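Local atomic coordinates of putative solute-binding component of ABC transporter (PDB entry 4YS6), a protein that probably serves as the extracytoplasmic sugar-binding component of an ABC transporter, and holds beta-D-glucopyranose in the cleft between its two lobes. Residues Lys114-Asp124 against Asp131-Asn141. Numbering follows the deposited sequence.
Sequences KKKGISVIAYD and DAVSYYATFDN. With BGC (beta-D-glucopyranose), chain D.
With CG anti to the backbone N (chi1 179°), the Tyr136 ring reaches along the neighbouring strand and carries OH to the carbonyl of Asp124, while Thr138, whose OG1 is likewise anti to its own N, brings a second hydroxyl to that same oxygen. The two bonds differ in approach: Thr138 OG1 donates to Asp124 O over 2.7 Å in the carbonyl plane, on a lone pair, whereas Tyr136 OH comes from above that plane, at 2.8 Å. Asn178 ND2 also donates to this oxygen. On its way the ring passes Ala122, with CD1 3.7 Å from Ala122 CB, and its edge meets Ala122 O. Strands 119-123 and 135-139 run parallel, 23° apart, and are neighbours in the mixed sheet of one lobe of this periplasmic-binding-protein fold. Their backbone ladder includes Ala137 N to Ala122 O and ends with Asp124 N on Ala137 O at 2.7 Å. At the other end, Ser134 OG takes the place of a backbone acceptor, receiving Val120 N at 3.2 Å, and Ser134 N binds Val120 O. Farther back, Lys114 crosses Asp131 at about a right angle; its extended chain bends only at the last torsion, and NZ donates to Asp131 O at 2.9 Å from above the carbonyl plane. Lys114 NZ and Asp131 OD1 form only a long salt bridge. A water bridges the carbonyls of Ile118 and Ala132, donating to both. Beyond the C-terminal end of strand 119-123 lies the sugar pocket: glucose O2 donates to Asp124 OD2 at 2.8 Å, Asp124 OD1 pairs with Arg50, and a second water bridges Asp124 OD1, Thr138 OG1 and Asn141 OD1, tying the sugar-binding carboxylate to the adjacent strand and the start of helix 141-155.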
loop_
_atom_site.group_PDB
_atom_site.type_symbol
_atom_site.label_atom_id
_atom_site.label_comp_id
_atom_site.label_asym_id
_atom_site.label_seq_id
_atom_site.Cartn_x
_atom_site.Cartn_y
_atom_site.Cartn_z
ATOM N N LYS A 114 12.251 -5.436 -22.654
ATOM C CA LYS A 114 13.256 -6.476 -22.533
ATOM C C LYS A 114 13.992 -6.681 -23.857
ATOM O O LYS A 114 15.214 -6.762 -23.882
ATOM C CB LYS A 114 12.611 -7.776 -22.063
ATOM C CG LYS A 114 13.566 -8.905 -21.786
ATOM C CD LYS A 114 12.790 -10.175 -21.474
ATOM C CE LYS A 114 13.704 -11.349 -21.168
ATOM N NZ LYS A 114 14.374 -11.176 -19.849
ATOM N N LYS A 115 13.247 -6.730 -24.957
ATOM C CA LYS A 115 13.844 -6.880 -26.279
ATOM C C LYS A 115 14.839 -5.767 -26.581
ATOM O O LYS A 115 15.860 -6.004 -27.232
ATOM C CB LYS A 115 12.744 -6.902 -27.348
ATOM C CG LYS A 115 13.238 -6.928 -28.786
ATOM C CD LYS A 115 13.879 -8.266 -29.149
ATOM C CE LYS A 115 13.977 -8.438 -30.664
ATOM N NZ LYS A 115 14.709 -9.677 -31.012
ATOM N N LYS A 116 14.540 -4.562 -26.101
ATOM C CA LYS A 116 15.376 -3.392 -26.349
ATOM C C LYS A 116 16.497 -3.212 -25.315
ATOM O O LYS A 116 17.244 -2.238 -25.374
ATOM C CB LYS A 116 14.505 -2.136 -26.380
ATOM C CG LYS A 116 13.527 -2.097 -27.537
ATOM C CD LYS A 116 12.900 -0.724 -27.685
ATOM C CE LYS A 116 11.633 -0.770 -28.540
ATOM N NZ LYS A 116 11.866 -1.175 -29.957
ATOM N N GLY A 117 16.610 -4.145 -24.373
ATOM C CA GLY A 117 17.612 -4.064 -23.320
ATOM C C GLY A 117 17.336 -3.021 -22.257
ATOM O O GLY A 117 18.242 -2.573 -21.563
ATOM N N ILE A 118 16.076 -2.638 -22.124
ATOM C CA ILE A 118 15.659 -1.655 -21.132
ATOM C C ILE A 118 15.356 -2.347 -19.812
ATOM O O ILE A 118 14.445 -3.177 -19.740
ATOM C CB ILE A 118 14.411 -0.891 -21.616
ATOM C CG1 ILE A 118 14.733 -0.087 -22.871
ATOM C CG2 ILE A 118 13.892 0.058 -20.535
ATOM C CD1 ILE A 118 13.504 0.416 -23.575
ATOM N N SER A 119 16.110 -2.018 -18.764
ATOM C CA SER A 119 15.850 -2.584 -17.438
ATOM C C SER A 119 14.561 -2.065 -16.835
ATOM O O SER A 119 14.172 -0.927 -17.088
ATOM C CB SER A 119 17.009 -2.283 -16.502
ATOM O OG SER A 119 18.173 -2.942 -16.971
ATOM N N VAL A 120 13.912 -2.913 -16.031
ATOM C CA VAL A 120 12.648 -2.591 -15.384
ATOM C C VAL A 120 12.748 -2.759 -13.883
ATOM O O VAL A 120 13.070 -3.839 -13.377
ATOM C CB VAL A 120 11.504 -3.486 -15.918
ATOM C CG1 VAL A 120 10.233 -3.280 -15.123
ATOM C CG2 VAL A 120 11.284 -3.202 -17.400
ATOM N N ILE A 121 12.451 -1.683 -13.172
ATOM C CA ILE A 121 12.374 -1.737 -11.716
ATOM C C ILE A 121 10.903 -1.666 -11.347
ATOM O O ILE A 121 10.198 -0.728 -11.723
ATOM C CB ILE A 121 13.176 -0.582 -11.050
ATOM C CG1 ILE A 121 14.661 -0.678 -11.409
ATOM C CG2 ILE A 121 13.011 -0.619 -9.556
ATOM C CD1 ILE A 121 15.477 0.500 -10.967
ATOM N N ALA A 122 10.432 -2.683 -10.640
ATOM C CA ALA A 122 9.078 -2.665 -10.071
ATOM C C ALA A 122 9.119 -1.796 -8.836
ATOM O O ALA A 122 9.891 -2.065 -7.911
ATOM C CB ALA A 122 8.625 -4.036 -9.714
ATOM N N TYR A 123 8.293 -0.755 -8.827
ATOM C CA TYR A 123 8.253 0.226 -7.768
ATOM C C TYR A 123 7.060 -0.049 -6.867
ATOM O O TYR A 123 5.921 0.069 -7.312
ATOM C CB TYR A 123 8.135 1.652 -8.348
ATOM C CG TYR A 123 8.237 2.743 -7.312
ATOM C CD1 TYR A 123 7.144 3.112 -6.547
ATOM C CD2 TYR A 123 9.433 3.401 -7.106
ATOM C CE1 TYR A 123 7.251 4.102 -5.574
ATOM C CE2 TYR A 123 9.561 4.379 -6.153
ATOM C CZ TYR A 123 8.483 4.734 -5.392
ATOM O OH TYR A 123 8.633 5.723 -4.452
ATOM N N ASP A 124 7.363 -0.406 -5.617
ATOM C CA ASP A 124 6.425 -0.653 -4.520
ATOM C C ASP A 124 5.557 -1.892 -4.684
ATOM O O ASP A 124 5.457 -2.691 -3.732
ATOM C CB ASP A 124 5.523 0.537 -4.260
ATOM C CG ASP A 124 4.822 0.407 -2.931
ATOM O OD1 ASP A 124 5.411 0.790 -1.883
ATOM O OD2 ASP A 124 3.721 -0.174 -2.916
ATOM N N ASP A 131 9.209 -12.149 -17.229
ATOM C CA ASP A 131 10.646 -12.336 -17.056
ATOM C C ASP A 131 11.457 -11.062 -17.342
ATOM O O ASP A 131 12.681 -11.109 -17.441
ATOM C CB ASP A 131 11.142 -13.481 -17.948
ATOM C CG ASP A 131 10.883 -13.246 -19.431
ATOM O OD1 ASP A 131 10.604 -12.095 -19.825
ATOM O OD2 ASP A 131 10.973 -14.232 -20.214
ATOM N N ALA A 132 10.771 -9.933 -17.449
ATOM C CA ALA A 132 11.403 -8.668 -17.794
ATOM C C ALA A 132 11.730 -7.801 -16.583
ATOM O O ALA A 132 12.270 -6.700 -16.754
ATOM C CB ALA A 132 10.505 -7.877 -18.750
ATOM N N VAL A 133 11.398 -8.274 -15.378
ATOM C CA VAL A 133 11.547 -7.463 -14.166
ATOM C C VAL A 133 12.941 -7.691 -13.581
ATOM O O VAL A 133 13.313 -8.836 -13.279
ATOM C CB VAL A 133 10.477 -7.809 -13.115
ATOM C CG1 VAL A 133 10.625 -6.905 -11.878
ATOM C CG2 VAL A 133 9.058 -7.675 -13.715
ATOM N N SER A 134 13.719 -6.614 -13.454
ATOM C CA SER A 134 15.109 -6.690 -13.025
ATOM C C SER A 134 15.221 -6.697 -11.502
ATOM O O SER A 134 15.927 -7.529 -10.903
ATOM C CB SER A 134 15.909 -5.502 -13.587
ATOM O OG SER A 134 15.751 -5.376 -15.007
ATOM N N TYR A 135 14.543 -5.725 -10.903
ATOM C CA TYR A 135 14.589 -5.448 -9.469
ATOM C C TYR A 135 13.250 -4.986 -8.959
ATOM O O TYR A 135 12.385 -4.553 -9.725
ATOM C CB TYR A 135 15.644 -4.378 -9.125
ATOM C CG TYR A 135 17.049 -4.799 -9.484
ATOM C CD1 TYR A 135 17.795 -5.631 -8.649
ATOM C CD2 TYR A 135 17.618 -4.386 -10.671
ATOM C CE1 TYR A 135 19.055 -6.049 -9.022
ATOM C CE2 TYR A 135 18.885 -4.790 -11.034
ATOM C CZ TYR A 135 19.588 -5.613 -10.217
ATOM O OH TYR A 135 20.840 -5.997 -10.600
ATOM N N TYR A 136 13.096 -5.083 -7.640
ATOM C CA TYR A 136 11.876 -4.696 -6.929
ATOM C C TYR A 136 12.303 -3.877 -5.713
ATOM O O TYR A 136 13.156 -4.312 -4.934
ATOM C CB TYR A 136 11.100 -5.938 -6.514
ATOM C CG TYR A 136 9.819 -5.736 -5.740
ATOM C CD1 TYR A 136 8.944 -4.714 -6.042
ATOM C CD2 TYR A 136 9.479 -6.613 -4.712
ATOM C CE1 TYR A 136 7.743 -4.572 -5.345
ATOM C CE2 TYR A 136 8.311 -6.485 -4.015
ATOM C CZ TYR A 136 7.445 -5.483 -4.317
ATOM O OH TYR A 136 6.271 -5.397 -3.590
ATOM N N ALA A 137 11.698 -2.703 -5.556
ATOM C CA ALA A 137 11.920 -1.852 -4.394
ATOM C C ALA A 137 10.605 -1.622 -3.711
ATOM O O ALA A 137 9.658 -1.165 -4.342
ATOM C CB ALA A 137 12.496 -0.550 -4.794
ATOM N N THR A 138 10.537 -1.886 -2.416
ATOM C CA THR A 138 9.262 -1.755 -1.713
ATOM C C THR A 138 9.525 -1.615 -0.205
ATOM O O THR A 138 10.679 -1.549 0.225
ATOM C CB THR A 138 8.370 -2.965 -2.032
ATOM O OG1 THR A 138 7.053 -2.760 -1.511
ATOM C CG2 THR A 138 8.975 -4.233 -1.448
ATOM N N PHE A 139 8.462 -1.498 0.578
ATOM C CA PHE A 139 8.553 -1.651 2.022
ATOM C C PHE A 139 8.274 -3.107 2.350
ATOM O O PHE A 139 7.825 -3.884 1.502
ATOM C CB PHE A 139 7.584 -0.683 2.737
ATOM C CG PHE A 139 8.003 0.741 2.605
ATOM C CD1 PHE A 139 7.701 1.453 1.458
ATOM C CD2 PHE A 139 8.741 1.357 3.595
ATOM C CE1 PHE A 139 8.133 2.759 1.296
ATOM C CE2 PHE A 139 9.161 2.677 3.425
ATOM C CZ PHE A 139 8.871 3.351 2.273
ATOM N N ASP A 140 8.589 -3.517 3.565
ATOM C CA ASP A 140 8.346 -4.904 3.958
ATOM C C ASP A 140 6.855 -5.102 4.175
ATOM O O ASP A 140 6.314 -4.842 5.270
ATOM C CB ASP A 140 9.150 -5.217 5.210
ATOM C CG ASP A 140 9.097 -6.681 5.590
ATOM O OD1 ASP A 140 8.185 -7.409 5.156
ATOM O OD2 ASP A 140 9.999 -7.095 6.328
ATOM N N ASN A 141 6.169 -5.515 3.109
ATOM C CA ASN A 141 4.720 -5.527 3.111
ATOM C C ASN A 141 4.120 -6.577 4.054
ATOM O O ASN A 141 3.102 -6.317 4.693
ATOM C CB ASN A 141 4.217 -5.745 1.696
ATOM C CG ASN A 141 4.704 -4.672 0.764
ATOM O OD1 ASN A 141 4.402 -3.507 0.972
ATOM N ND2 ASN A 141 5.532 -5.042 -0.200
HETATM C C2 BGC D . 0.758 0.464 -1.454
HETATM C C3 BGC D . 0.053 1.166 -0.339
HETATM C C4 BGC D . -1.053 2.013 -0.810
HETATM C C5 BGC D . -2.000 1.274 -1.706
HETATM C C6 BGC D . -3.026 2.158 -2.382
HETATM C C1 BGC D . -0.252 -0.403 -2.231
HETATM O O1 BGC D . 0.284 -1.021 -3.227
HETATM O O2 BGC D . 1.784 -0.371 -0.933
HETATM O O3 BGC D . 1.076 1.969 0.363
HETATM O O4 BGC D . -1.859 2.495 0.294
HETATM O O5 BGC D . -1.210 0.634 -2.753
HETATM O O6 BGC D . -2.438 3.324 -2.937
HETATM O O HOH W 1 13.745 -5.792 -19.092
HETATM O O HOH W 2 5.121 -0.954 0.385
#